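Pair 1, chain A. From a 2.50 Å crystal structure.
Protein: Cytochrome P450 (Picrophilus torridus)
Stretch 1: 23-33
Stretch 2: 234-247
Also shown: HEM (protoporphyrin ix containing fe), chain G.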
# COMPACT_ATOMS: atom_id res chain seq x y z
N HIS A 23 11.44 -6.67 -15.39
CA HIS A 23 11.29 -7.83 -16.24
C HIS A 23 10.41 -8.85 -15.49
O HIS A 23 9.40 -9.35 -15.99
CB HIS A 23 12.65 -8.44 -16.55
CG HIS A 23 12.56 -9.73 -17.30
ND1 HIS A 23 12.82 -10.95 -16.72
CD2 HIS A 23 12.20 -9.99 -18.58
CE1 HIS A 23 12.64 -11.91 -17.62
NE2 HIS A 23 12.28 -11.35 -18.76
N VAL A 24 10.79 -9.14 -14.25
CA VAL A 24 10.02 -10.12 -13.49
C VAL A 24 8.55 -9.67 -13.38
O VAL A 24 7.66 -10.39 -13.79
CB VAL A 24 10.66 -10.40 -12.08
CG1 VAL A 24 9.64 -11.02 -11.12
CG2 VAL A 24 11.91 -11.26 -12.24
N LEU A 25 8.28 -8.49 -12.85
CA LEU A 25 6.87 -8.06 -12.65
C LEU A 25 6.11 -7.93 -13.96
O LEU A 25 4.93 -8.15 -13.99
CB LEU A 25 6.78 -6.75 -11.83
CG LEU A 25 7.39 -6.83 -10.44
CD1 LEU A 25 7.43 -5.48 -9.76
CD2 LEU A 25 6.50 -7.79 -9.68
N MET A 26 6.75 -7.51 -15.04
CA MET A 26 6.02 -7.36 -16.32
C MET A 26 5.73 -8.72 -16.97
O MET A 26 4.93 -8.81 -17.92
CB MET A 26 6.82 -6.51 -17.31
CG MET A 26 6.93 -5.02 -17.00
SD MET A 26 5.35 -4.16 -17.24
CE MET A 26 4.99 -4.32 -18.96
N ASN A 27 6.40 -9.78 -16.51
CA ASN A 27 6.20 -11.11 -17.13
C ASN A 27 5.40 -12.03 -16.16
O ASN A 27 5.89 -13.05 -15.64
CB ASN A 27 7.52 -11.70 -17.66
CG ASN A 27 8.05 -10.98 -18.92
OD1 ASN A 27 7.71 -11.31 -20.05
ND2 ASN A 27 8.93 -10.02 -18.72
N ASP A 28 4.16 -11.61 -15.92
CA ASP A 28 3.17 -12.33 -15.12
C ASP A 28 2.93 -13.79 -15.52
O ASP A 28 2.73 -14.61 -14.64
CB ASP A 28 1.86 -11.55 -15.13
CG ASP A 28 1.38 -11.28 -16.52
OD1 ASP A 28 1.86 -10.35 -17.17
OD2 ASP A 28 0.54 -12.05 -17.03
N LYS A 29 2.94 -14.11 -16.82
CA LYS A 29 2.87 -15.50 -17.31
C LYS A 29 4.10 -16.36 -17.09
O LYS A 29 4.01 -17.60 -17.12
CB LYS A 29 2.54 -15.56 -18.82
CG LYS A 29 1.18 -14.93 -19.20
CD LYS A 29 0.95 -14.91 -20.69
CE LYS A 29 -0.44 -14.32 -21.00
NZ LYS A 29 -0.94 -14.71 -22.37
N ILE A 30 5.26 -15.74 -16.96
CA ILE A 30 6.47 -16.48 -16.65
C ILE A 30 6.60 -16.56 -15.12
O ILE A 30 6.88 -17.66 -14.55
CB ILE A 30 7.74 -15.87 -17.32
CG1 ILE A 30 7.61 -15.90 -18.85
CG2 ILE A 30 8.99 -16.65 -16.90
CD1 ILE A 30 8.71 -15.17 -19.62
N PHE A 31 6.36 -15.42 -14.45
CA PHE A 31 6.45 -15.37 -12.99
C PHE A 31 5.08 -15.17 -12.41
O PHE A 31 4.52 -14.08 -12.42
CB PHE A 31 7.45 -14.32 -12.51
CG PHE A 31 8.79 -14.45 -13.17
CD1 PHE A 31 9.11 -13.68 -14.29
CD2 PHE A 31 9.74 -15.36 -12.68
CE1 PHE A 31 10.39 -13.84 -14.94
CE2 PHE A 31 10.97 -15.52 -13.29
CZ PHE A 31 11.31 -14.74 -14.43
N SER A 32 4.56 -16.26 -11.86
CA SER A 32 3.20 -16.34 -11.35
C SER A 32 3.08 -15.70 -9.98
O SER A 32 4.07 -15.51 -9.30
CB SER A 32 2.86 -17.82 -11.23
OG SER A 32 1.69 -18.00 -10.47
N SER A 33 1.86 -15.44 -9.54
CA SER A 33 1.62 -14.87 -8.21
C SER A 33 1.21 -15.83 -7.08
O SER A 33 1.08 -15.38 -5.92
CB SER A 33 0.68 -13.67 -8.29
OG SER A 33 1.40 -12.57 -8.79
N PHE A 234 10.25 -5.19 -0.52
CA PHE A 234 10.30 -6.32 -1.45
C PHE A 234 8.97 -7.06 -1.53
O PHE A 234 8.12 -6.90 -0.67
CB PHE A 234 11.46 -7.27 -1.15
CG PHE A 234 11.38 -7.98 0.19
CD1 PHE A 234 10.75 -9.22 0.30
CD2 PHE A 234 11.97 -7.43 1.33
CE1 PHE A 234 10.72 -9.93 1.53
CE2 PHE A 234 11.94 -8.12 2.53
CZ PHE A 234 11.28 -9.38 2.64
N LEU A 235 8.77 -7.81 -2.62
CA LEU A 235 7.60 -8.65 -2.83
C LEU A 235 8.15 -10.06 -2.87
O LEU A 235 8.84 -10.38 -3.82
CB LEU A 235 6.99 -8.36 -4.18
CG LEU A 235 6.54 -6.93 -4.27
CD1 LEU A 235 6.07 -6.66 -5.70
CD2 LEU A 235 5.38 -6.64 -3.22
N PRO A 236 7.85 -10.89 -1.86
CA PRO A 236 8.42 -12.25 -1.84
C PRO A 236 7.71 -13.30 -2.69
O PRO A 236 8.27 -14.39 -2.91
CB PRO A 236 8.33 -12.65 -0.34
CG PRO A 236 7.19 -11.85 0.24
CD PRO A 236 7.00 -10.61 -0.68
N HIS A 237 6.50 -13.02 -3.16
CA HIS A 237 5.72 -14.13 -3.74
C HIS A 237 5.64 -14.08 -5.26
O HIS A 237 4.68 -13.52 -5.79
CB HIS A 237 4.33 -14.19 -3.07
CG HIS A 237 4.39 -14.53 -1.61
ND1 HIS A 237 5.13 -15.60 -1.12
CD2 HIS A 237 3.85 -13.93 -0.52
CE1 HIS A 237 5.03 -15.64 0.20
NE2 HIS A 237 4.24 -14.65 0.58
N ARG A 238 6.67 -14.56 -5.95
CA ARG A 238 6.60 -14.85 -7.39
C ARG A 238 7.21 -16.20 -7.55
O ARG A 238 8.13 -16.55 -6.83
CB ARG A 238 7.37 -13.87 -8.28
CG ARG A 238 6.83 -12.41 -8.37
CD ARG A 238 5.38 -12.38 -8.69
NE ARG A 238 4.88 -11.17 -9.32
CZ ARG A 238 4.33 -10.13 -8.68
NH1 ARG A 238 4.30 -10.04 -7.33
NH2 ARG A 238 3.84 -9.14 -9.39
N PHE A 239 6.70 -16.97 -8.50
CA PHE A 239 7.22 -18.27 -8.71
C PHE A 239 7.28 -18.45 -10.20
O PHE A 239 6.37 -18.05 -10.95
CB PHE A 239 6.31 -19.32 -8.02
CG PHE A 239 6.10 -19.04 -6.55
CD1 PHE A 239 5.18 -18.10 -6.14
CD2 PHE A 239 6.90 -19.65 -5.60
CE1 PHE A 239 5.04 -17.79 -4.80
CE2 PHE A 239 6.76 -19.32 -4.25
CZ PHE A 239 5.84 -18.41 -3.85
N ALA A 240 8.36 -19.06 -10.64
CA ALA A 240 8.54 -19.31 -12.02
C ALA A 240 7.54 -20.40 -12.46
O ALA A 240 7.56 -21.53 -11.96
CB ALA A 240 9.97 -19.75 -12.25
N ALA A 241 6.68 -20.04 -13.42
CA ALA A 241 5.73 -20.97 -14.04
C ALA A 241 6.43 -21.81 -15.09
O ALA A 241 5.94 -22.88 -15.43
CB ALA A 241 4.53 -20.22 -14.66
N GLU A 242 7.56 -21.33 -15.60
CA GLU A 242 8.37 -22.10 -16.56
C GLU A 242 9.80 -21.62 -16.47
O GLU A 242 10.05 -20.51 -16.04
CB GLU A 242 7.87 -21.91 -18.00
CG GLU A 242 8.02 -20.48 -18.54
CD GLU A 242 7.62 -20.38 -20.00
OE1 GLU A 242 8.22 -21.11 -20.86
OE2 GLU A 242 6.69 -19.60 -20.32
N ASP A 243 10.73 -22.45 -16.89
CA ASP A 243 12.14 -22.11 -17.00
C ASP A 243 12.36 -20.85 -17.81
O ASP A 243 11.69 -20.64 -18.80
CB ASP A 243 12.87 -23.26 -17.70
CG ASP A 243 12.76 -24.55 -16.94
OD1 ASP A 243 12.92 -25.63 -17.55
OD2 ASP A 243 12.52 -24.49 -15.72
N SER A 244 13.32 -20.03 -17.39
CA SER A 244 13.73 -18.84 -18.14
C SER A 244 14.98 -18.25 -17.54
O SER A 244 15.40 -18.60 -16.43
CB SER A 244 12.64 -17.80 -18.18
OG SER A 244 12.41 -17.36 -16.86
N TYR A 245 15.57 -17.33 -18.28
CA TYR A 245 16.90 -16.85 -18.01
C TYR A 245 16.89 -15.39 -17.64
O TYR A 245 16.20 -14.58 -18.24
CB TYR A 245 17.78 -17.06 -19.24
CG TYR A 245 18.13 -18.50 -19.55
CD1 TYR A 245 17.28 -19.31 -20.33
CD2 TYR A 245 19.33 -19.06 -19.09
CE1 TYR A 245 17.61 -20.62 -20.61
CE2 TYR A 245 19.67 -20.38 -19.38
CZ TYR A 245 18.82 -21.16 -20.13
OH TYR A 245 19.19 -22.48 -20.45
N ILE A 246 17.64 -15.06 -16.61
CA ILE A 246 17.90 -13.67 -16.30
C ILE A 246 19.41 -13.57 -16.19
O ILE A 246 20.06 -14.51 -15.70
CB ILE A 246 17.28 -13.31 -15.03
CG1 ILE A 246 15.81 -13.70 -15.12
CG2 ILE A 246 17.53 -11.79 -14.69
CD1 ILE A 246 14.88 -12.84 -14.30
N ASN A 247 20.00 -12.48 -16.70
CA ASN A 247 21.45 -12.34 -16.65
C ASN A 247 22.12 -13.69 -16.81
O ASN A 247 22.96 -14.07 -16.01
CB ASN A 247 21.88 -11.66 -15.33
CG ASN A 247 23.36 -11.41 -15.28
OD1 ASN A 247 24.06 -11.91 -14.38
ND2 ASN A 247 23.88 -10.71 -16.28
CHA HEM G . -1.00 -4.03 -5.02
CHB HEM G . 2.37 -1.05 -3.02
CHC HEM G . -1.37 1.65 -1.23
CHD HEM G . -4.69 -1.66 -2.59
C1A HEM G . 0.21 -3.43 -4.66
C2A HEM G . 1.52 -3.85 -5.11
C3A HEM G . 2.43 -3.00 -4.53
C4A HEM G . 1.70 -2.06 -3.77
CMA HEM G . 4.04 -2.92 -4.60
CAA HEM G . 1.78 -5.07 -6.06
CBA HEM G . 2.00 -6.39 -5.29
CGA HEM G . 2.35 -7.39 -6.36
O1A HEM G . 2.67 -7.00 -7.54
O2A HEM G . 2.33 -8.59 -6.02
C1B HEM G . 1.65 -0.03 -2.38
C2B HEM G . 2.17 1.19 -1.82
C3B HEM G . 1.07 1.86 -1.34
C4B HEM G . -0.09 1.11 -1.60
CMB HEM G . 3.73 1.54 -1.83
CAB HEM G . 0.75 3.24 -0.57
CBB HEM G . 1.61 4.37 -0.55
C1C HEM G . -2.68 1.11 -1.47
C2C HEM G . -4.05 1.59 -1.20
C3C HEM G . -4.91 0.62 -1.59
C4C HEM G . -4.16 -0.47 -2.07
CMC HEM G . -4.60 2.95 -0.57
CAC HEM G . -6.49 0.65 -1.56
CBC HEM G . -7.22 -0.31 -0.96
C1D HEM G . -3.97 -2.61 -3.39
C2D HEM G . -4.54 -3.77 -4.04
C3D HEM G . -3.37 -4.46 -4.75
C4D HEM G . -2.24 -3.66 -4.49
CMD HEM G . -6.02 -4.28 -4.01
CAD HEM G . -3.27 -5.76 -5.62
CBD HEM G . -3.66 -5.38 -7.06
CGD HEM G . -3.61 -6.59 -7.95
O1D HEM G . -3.01 -7.62 -7.51
O2D HEM G . -4.17 -6.53 -9.08
NA HEM G . 0.35 -2.30 -3.85
NB HEM G . 0.23 -0.04 -2.25
NC HEM G . -2.83 -0.17 -2.03
ND HEM G . -2.59 -2.57 -3.68
FE HEM G . -1.30 -1.19 -3.13

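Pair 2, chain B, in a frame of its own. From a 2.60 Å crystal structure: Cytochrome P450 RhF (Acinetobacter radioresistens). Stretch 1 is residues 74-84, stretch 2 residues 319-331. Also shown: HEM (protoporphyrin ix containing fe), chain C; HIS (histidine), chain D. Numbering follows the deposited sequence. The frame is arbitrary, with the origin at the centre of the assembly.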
# COMPACT_ATOMS: atom_id res chain seq x y z
N ALA B 74 -15.32 -10.19 5.67
CA ALA B 74 -15.74 -11.56 5.38
C ALA B 74 -14.98 -12.13 4.19
O ALA B 74 -14.47 -13.26 4.24
CB ALA B 74 -17.24 -11.59 5.12
N ILE B 75 -14.84 -11.34 3.12
CA ILE B 75 -14.10 -11.79 1.94
C ILE B 75 -12.62 -12.02 2.27
O ILE B 75 -12.02 -13.01 1.82
CB ILE B 75 -14.33 -10.81 0.78
CG1 ILE B 75 -15.80 -10.87 0.35
CG2 ILE B 75 -13.43 -11.10 -0.41
CD1 ILE B 75 -16.42 -9.53 -0.02
N PHE B 76 -12.01 -11.13 3.06
CA PHE B 76 -10.63 -11.34 3.48
C PHE B 76 -10.47 -12.66 4.24
O PHE B 76 -9.45 -13.35 4.10
CB PHE B 76 -10.16 -10.20 4.37
CG PHE B 76 -9.50 -9.08 3.65
CD1 PHE B 76 -8.41 -9.32 2.82
CD2 PHE B 76 -9.94 -7.77 3.82
CE1 PHE B 76 -7.78 -8.27 2.15
CE2 PHE B 76 -9.30 -6.72 3.16
CZ PHE B 76 -8.23 -6.97 2.32
N ARG B 77 -11.47 -13.02 5.05
CA ARG B 77 -11.37 -14.16 5.95
C ARG B 77 -11.37 -15.51 5.23
O ARG B 77 -10.88 -16.50 5.78
CB ARG B 77 -12.52 -14.08 6.96
CG ARG B 77 -12.47 -15.12 8.07
CD ARG B 77 -13.26 -14.70 9.30
NE ARG B 77 -14.40 -13.84 8.98
CZ ARG B 77 -15.00 -13.02 9.84
NH1 ARG B 77 -14.56 -12.95 11.09
NH2 ARG B 77 -16.03 -12.29 9.45
N ASP B 78 -11.88 -15.58 4.00
CA ASP B 78 -12.01 -16.82 3.24
C ASP B 78 -11.15 -16.73 1.99
O ASP B 78 -11.61 -16.26 0.93
CB ASP B 78 -13.48 -17.07 2.90
CG ASP B 78 -13.70 -18.36 2.10
OD1 ASP B 78 -12.72 -19.04 1.75
OD2 ASP B 78 -14.88 -18.69 1.83
N PRO B 79 -9.90 -17.19 2.04
CA PRO B 79 -9.03 -17.12 0.87
C PRO B 79 -9.11 -18.33 -0.04
O PRO B 79 -8.40 -18.36 -1.05
CB PRO B 79 -7.63 -17.02 1.49
CG PRO B 79 -7.74 -17.78 2.76
CD PRO B 79 -9.18 -17.72 3.22
N ILE B 80 -9.92 -19.33 0.29
CA ILE B 80 -10.15 -20.40 -0.68
C ILE B 80 -11.21 -19.97 -1.69
O ILE B 80 -10.98 -20.00 -2.90
CB ILE B 80 -10.47 -21.73 0.03
CG1 ILE B 80 -11.55 -21.57 1.10
CG2 ILE B 80 -9.21 -22.26 0.74
CD1 ILE B 80 -12.62 -22.68 1.13
N THR B 81 -12.36 -19.49 -1.20
CA THR B 81 -13.37 -18.92 -2.10
C THR B 81 -12.86 -17.68 -2.81
O THR B 81 -12.93 -17.57 -4.04
CB THR B 81 -14.63 -18.58 -1.32
OG1 THR B 81 -14.87 -19.59 -0.34
CG2 THR B 81 -15.82 -18.51 -2.28
N PHE B 82 -12.35 -16.71 -2.05
CA PHE B 82 -11.89 -15.43 -2.59
C PHE B 82 -10.38 -15.43 -2.55
O PHE B 82 -9.77 -15.21 -1.50
CB PHE B 82 -12.49 -14.27 -1.81
CG PHE B 82 -13.94 -14.46 -1.54
CD1 PHE B 82 -14.86 -14.34 -2.56
CD2 PHE B 82 -14.37 -14.79 -0.27
CE1 PHE B 82 -16.19 -14.53 -2.32
CE2 PHE B 82 -15.70 -14.98 -0.03
CZ PHE B 82 -16.62 -14.85 -1.06
N SER B 83 -9.76 -15.66 -3.70
CA SER B 83 -8.32 -15.83 -3.74
C SER B 83 -7.63 -14.54 -4.17
O SER B 83 -8.20 -13.67 -4.83
CB SER B 83 -7.94 -16.95 -4.70
OG SER B 83 -7.53 -16.44 -5.96
N ALA B 84 -6.37 -14.45 -3.78
CA ALA B 84 -5.53 -13.28 -3.98
C ALA B 84 -4.87 -13.25 -5.34
O ALA B 84 -4.05 -12.36 -5.58
CB ALA B 84 -4.46 -13.24 -2.89
N ALA B 319 -8.01 0.28 -1.58
CA ALA B 319 -8.78 -0.78 -2.23
C ALA B 319 -7.85 -1.92 -2.60
O ALA B 319 -6.80 -1.69 -3.21
CB ALA B 319 -9.48 -0.26 -3.48
N TRP B 320 -8.22 -3.14 -2.24
CA TRP B 320 -7.48 -4.33 -2.62
C TRP B 320 -8.43 -5.28 -3.36
O TRP B 320 -9.64 -5.03 -3.46
CB TRP B 320 -6.85 -4.98 -1.37
CG TRP B 320 -5.53 -5.65 -1.63
CD1 TRP B 320 -5.21 -6.96 -1.38
CD2 TRP B 320 -4.34 -5.05 -2.18
NE1 TRP B 320 -3.91 -7.21 -1.75
CE2 TRP B 320 -3.35 -6.06 -2.24
CE3 TRP B 320 -4.03 -3.76 -2.64
CZ2 TRP B 320 -2.06 -5.82 -2.73
CZ3 TRP B 320 -2.75 -3.53 -3.15
CH2 TRP B 320 -1.78 -4.56 -3.18
N ARG B 321 -7.90 -6.37 -3.91
CA ARG B 321 -8.66 -7.14 -4.88
C ARG B 321 -8.69 -8.63 -4.54
O ARG B 321 -7.76 -9.19 -3.94
CB ARG B 321 -8.09 -6.95 -6.28
CG ARG B 321 -8.21 -5.53 -6.81
CD ARG B 321 -7.63 -5.46 -8.21
NE ARG B 321 -6.17 -5.45 -8.19
CZ ARG B 321 -5.39 -5.60 -9.25
NH1 ARG B 321 -5.93 -5.79 -10.48
NH2 ARG B 321 -4.07 -5.56 -9.08
N ARG B 322 -9.79 -9.27 -4.95
CA ARG B 322 -9.95 -10.71 -4.81
C ARG B 322 -10.56 -11.25 -6.09
O ARG B 322 -11.20 -10.51 -6.85
CB ARG B 322 -10.84 -11.07 -3.60
CG ARG B 322 -10.16 -10.92 -2.26
CD ARG B 322 -8.89 -11.74 -2.23
NE ARG B 322 -8.28 -11.79 -0.90
CZ ARG B 322 -7.18 -11.12 -0.55
NH1 ARG B 322 -6.57 -10.35 -1.43
NH2 ARG B 322 -6.69 -11.25 0.67
N GLN B 323 -10.36 -12.54 -6.34
CA GLN B 323 -11.01 -13.22 -7.45
C GLN B 323 -11.77 -14.41 -6.91
O GLN B 323 -11.29 -15.12 -6.03
CB GLN B 323 -10.03 -13.70 -8.51
CG GLN B 323 -10.74 -13.95 -9.83
CD GLN B 323 -9.81 -14.22 -10.98
OE1 GLN B 323 -9.06 -13.35 -11.41
NE2 GLN B 323 -9.86 -15.44 -11.51
N VAL B 324 -12.96 -14.62 -7.44
CA VAL B 324 -13.87 -15.66 -6.96
C VAL B 324 -13.56 -16.97 -7.69
O VAL B 324 -13.44 -17.00 -8.93
CB VAL B 324 -15.33 -15.23 -7.15
CG1 VAL B 324 -16.30 -16.32 -6.75
CG2 VAL B 324 -15.59 -13.94 -6.36
N THR B 325 -13.41 -18.05 -6.92
CA THR B 325 -12.97 -19.34 -7.44
C THR B 325 -14.10 -20.36 -7.56
O THR B 325 -14.01 -21.27 -8.39
CB THR B 325 -11.89 -19.92 -6.52
OG1 THR B 325 -12.37 -19.93 -5.18
CG2 THR B 325 -10.62 -19.07 -6.59
N THR B 326 -15.15 -20.25 -6.75
CA THR B 326 -16.38 -21.01 -6.92
C THR B 326 -17.54 -20.08 -6.65
O THR B 326 -17.38 -19.07 -5.96
CB THR B 326 -16.45 -22.23 -5.99
OG1 THR B 326 -17.64 -23.00 -6.28
CG2 THR B 326 -16.46 -21.78 -4.54
N GLU B 327 -18.72 -20.40 -7.18
CA GLU B 327 -19.82 -19.49 -6.90
C GLU B 327 -20.08 -19.46 -5.40
O GLU B 327 -19.79 -20.41 -4.67
CB GLU B 327 -21.09 -19.83 -7.68
CG GLU B 327 -21.36 -21.25 -8.07
CD GLU B 327 -22.72 -21.38 -8.75
OE1 GLU B 327 -23.05 -22.47 -9.27
OE2 GLU B 327 -23.47 -20.37 -8.78
N SER B 328 -20.57 -18.32 -4.95
CA SER B 328 -20.53 -17.93 -3.55
C SER B 328 -21.49 -16.76 -3.40
O SER B 328 -21.94 -16.17 -4.39
CB SER B 328 -19.12 -17.53 -3.14
OG SER B 328 -18.52 -16.74 -4.16
N GLU B 329 -21.80 -16.41 -2.16
CA GLU B 329 -22.58 -15.20 -1.99
C GLU B 329 -22.17 -14.48 -0.71
O GLU B 329 -21.73 -15.09 0.27
CB GLU B 329 -24.07 -15.50 -2.03
CG GLU B 329 -24.57 -16.40 -0.93
CD GLU B 329 -24.92 -15.61 0.31
OE1 GLU B 329 -24.28 -15.82 1.37
OE2 GLU B 329 -25.83 -14.75 0.23
N VAL B 330 -22.28 -13.16 -0.76
CA VAL B 330 -21.97 -12.27 0.35
C VAL B 330 -23.13 -11.30 0.46
O VAL B 330 -23.50 -10.66 -0.53
CB VAL B 330 -20.63 -11.53 0.13
CG1 VAL B 330 -20.30 -10.62 1.29
CG2 VAL B 330 -19.51 -12.53 -0.11
N SER B 331 -23.74 -11.22 1.64
CA SER B 331 -24.84 -10.29 1.93
C SER B 331 -25.86 -10.20 0.79
O SER B 331 -26.21 -9.11 0.32
CB SER B 331 -24.29 -8.90 2.25
OG SER B 331 -23.83 -8.86 3.59
CHA HEM C . 0.32 -7.65 2.52
CHB HEM C . -0.81 -2.96 3.13
CHC HEM C . 3.79 -1.91 4.35
CHD HEM C . 4.95 -6.50 3.26
C1A HEM C . -0.40 -6.48 2.56
C2A HEM C . -1.80 -6.30 2.23
C3A HEM C . -2.11 -5.01 2.39
C4A HEM C . -0.92 -4.31 2.83
CMA HEM C . -3.51 -4.40 2.15
CAA HEM C . -2.79 -7.40 1.77
CBA HEM C . -3.57 -7.82 3.00
CGA HEM C . -4.51 -8.96 2.69
O1A HEM C . -4.57 -9.40 1.52
O2A HEM C . -5.19 -9.42 3.64
C1B HEM C . 0.30 -2.29 3.60
C2B HEM C . 0.32 -0.94 4.11
C3B HEM C . 1.60 -0.64 4.43
C4B HEM C . 2.42 -1.80 4.14
CMB HEM C . -0.95 -0.05 4.22
CAB HEM C . 2.19 0.65 5.04
CBB HEM C . 1.48 1.66 5.55
C1C HEM C . 4.52 -3.06 4.16
C2C HEM C . 5.95 -3.25 4.35
C3C HEM C . 6.24 -4.54 4.04
C4C HEM C . 5.02 -5.19 3.66
CMC HEM C . 6.91 -2.14 4.82
CAC HEM C . 7.58 -5.32 4.05
CBC HEM C . 8.75 -4.76 4.36
C1D HEM C . 3.82 -7.21 2.94
C2D HEM C . 3.78 -8.60 2.55
C3D HEM C . 2.51 -8.93 2.36
C4D HEM C . 1.69 -7.75 2.61
CMD HEM C . 4.99 -9.55 2.38
CAD HEM C . 2.03 -10.33 1.90
CBD HEM C . 1.79 -11.26 3.08
CGD HEM C . 0.91 -12.40 2.63
O1D HEM C . 0.54 -12.43 1.43
O2D HEM C . 0.55 -13.29 3.45
NA HEM C . 0.10 -5.24 2.90
NB HEM C . 1.60 -2.79 3.63
NC HEM C . 4.00 -4.27 3.73
ND HEM C . 2.53 -6.73 2.97
FE HEM C . 2.09 -4.75 3.32
N HIS D . 2.12 -3.33 -2.93
CA HIS D . 1.29 -3.23 -1.74
C HIS D . 2.03 -2.52 -0.61
O HIS D . 1.52 -2.44 0.52
CB HIS D . 0.83 -4.61 -1.27
CG HIS D . 1.89 -5.66 -1.38
ND1 HIS D . 2.24 -6.48 -0.32
CD2 HIS D . 2.69 -6.03 -2.41
CE1 HIS D . 3.20 -7.30 -0.70
NE2 HIS D . 3.49 -7.05 -1.96
OXT HIS D . 3.14 -2.01 -0.80
O HOH W 1 2.40 -4.43 1.07

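In both pairs the end of a helix runs through a turn into a short strand that pairs antiparallel with a strand far along the chain, and 14 central residues superpose with an RMSD of 0.5 Å. The register is the same. Phe A31 faces Ala A240 as Phe B82 faces Val B324, in non-hydrogen-bonded pairs; Ser A32 with Phe A239 and Ser B83 with Gln B323 are the hydrogen-bonded pairs that follow. Each of these is closed by two backbone bonds: Ser A32 N to Phe A239 O (2.7 Å) and Phe A239 N to Ser A32 O (3.1 Å) in pair 1, Ser B83 N to Gln B323 O (2.8 Å) and Gln B323 N to Ser B83 O (2.9 Å) in pair 2. A third bond extends the ladder, from Ala A241 N to Ile A30 O (2.6 Å) and from Thr B325 N to Thr B81 O (3.0 Å).

The matched phenylalanines, both m rotamers, fill the same pocket. Phe A31 CZ lies 4.0 Å from Ile A246 CD1, and Phe B82 CZ lies 3.8 Å from Val B330 CG2. On the paired strand, Val B324 reaches farther than Ala A240: its CG2 sits at the ring edge, 3.9 Å from Phe B82 CD1, whereas Ala A240 CB stays 4.4 Å from Phe A31 CD2. From the helix, Val A24 CG2 meets Ile A246 CD1 at 3.9 Å; in pair 2 the larger helix residue meets the smaller strand residue, Ile B75 CG1 to Val B330 CG2 at 4.1 Å.

Arg A238 and Arg B322 coincide and share the m, m, t course of their first three chi angles, which carries each guanidinium to a heme propionate. Arg A238 bonds both oxygens, NH1 to HEM O2A (2.8 Å) and NH2 to HEM O1A (3.1 Å). Arg B322 gives NH2 to HEM O1A (2.9 Å) and turns NH1 to Arg B321 O (3.0 Å). Each guanidinium is sandwiched: Leu A25 CD2 covers one face and Ser A33 OG the other, while Phe B76 CE1 and Ala B84 CB take these places in pair 2.

At the turn, Ile A30 CG2 approaches Ser A244 OG (3.5 Å), and Thr B81 CG2 approaches Ser B328 CB (3.5 Å). Thr B325 adds a hydroxyl absent from Ala A241; its OG1 lies 2.7 Å from both Ile B80 O and Thr B81 O, two acceptors for one proton.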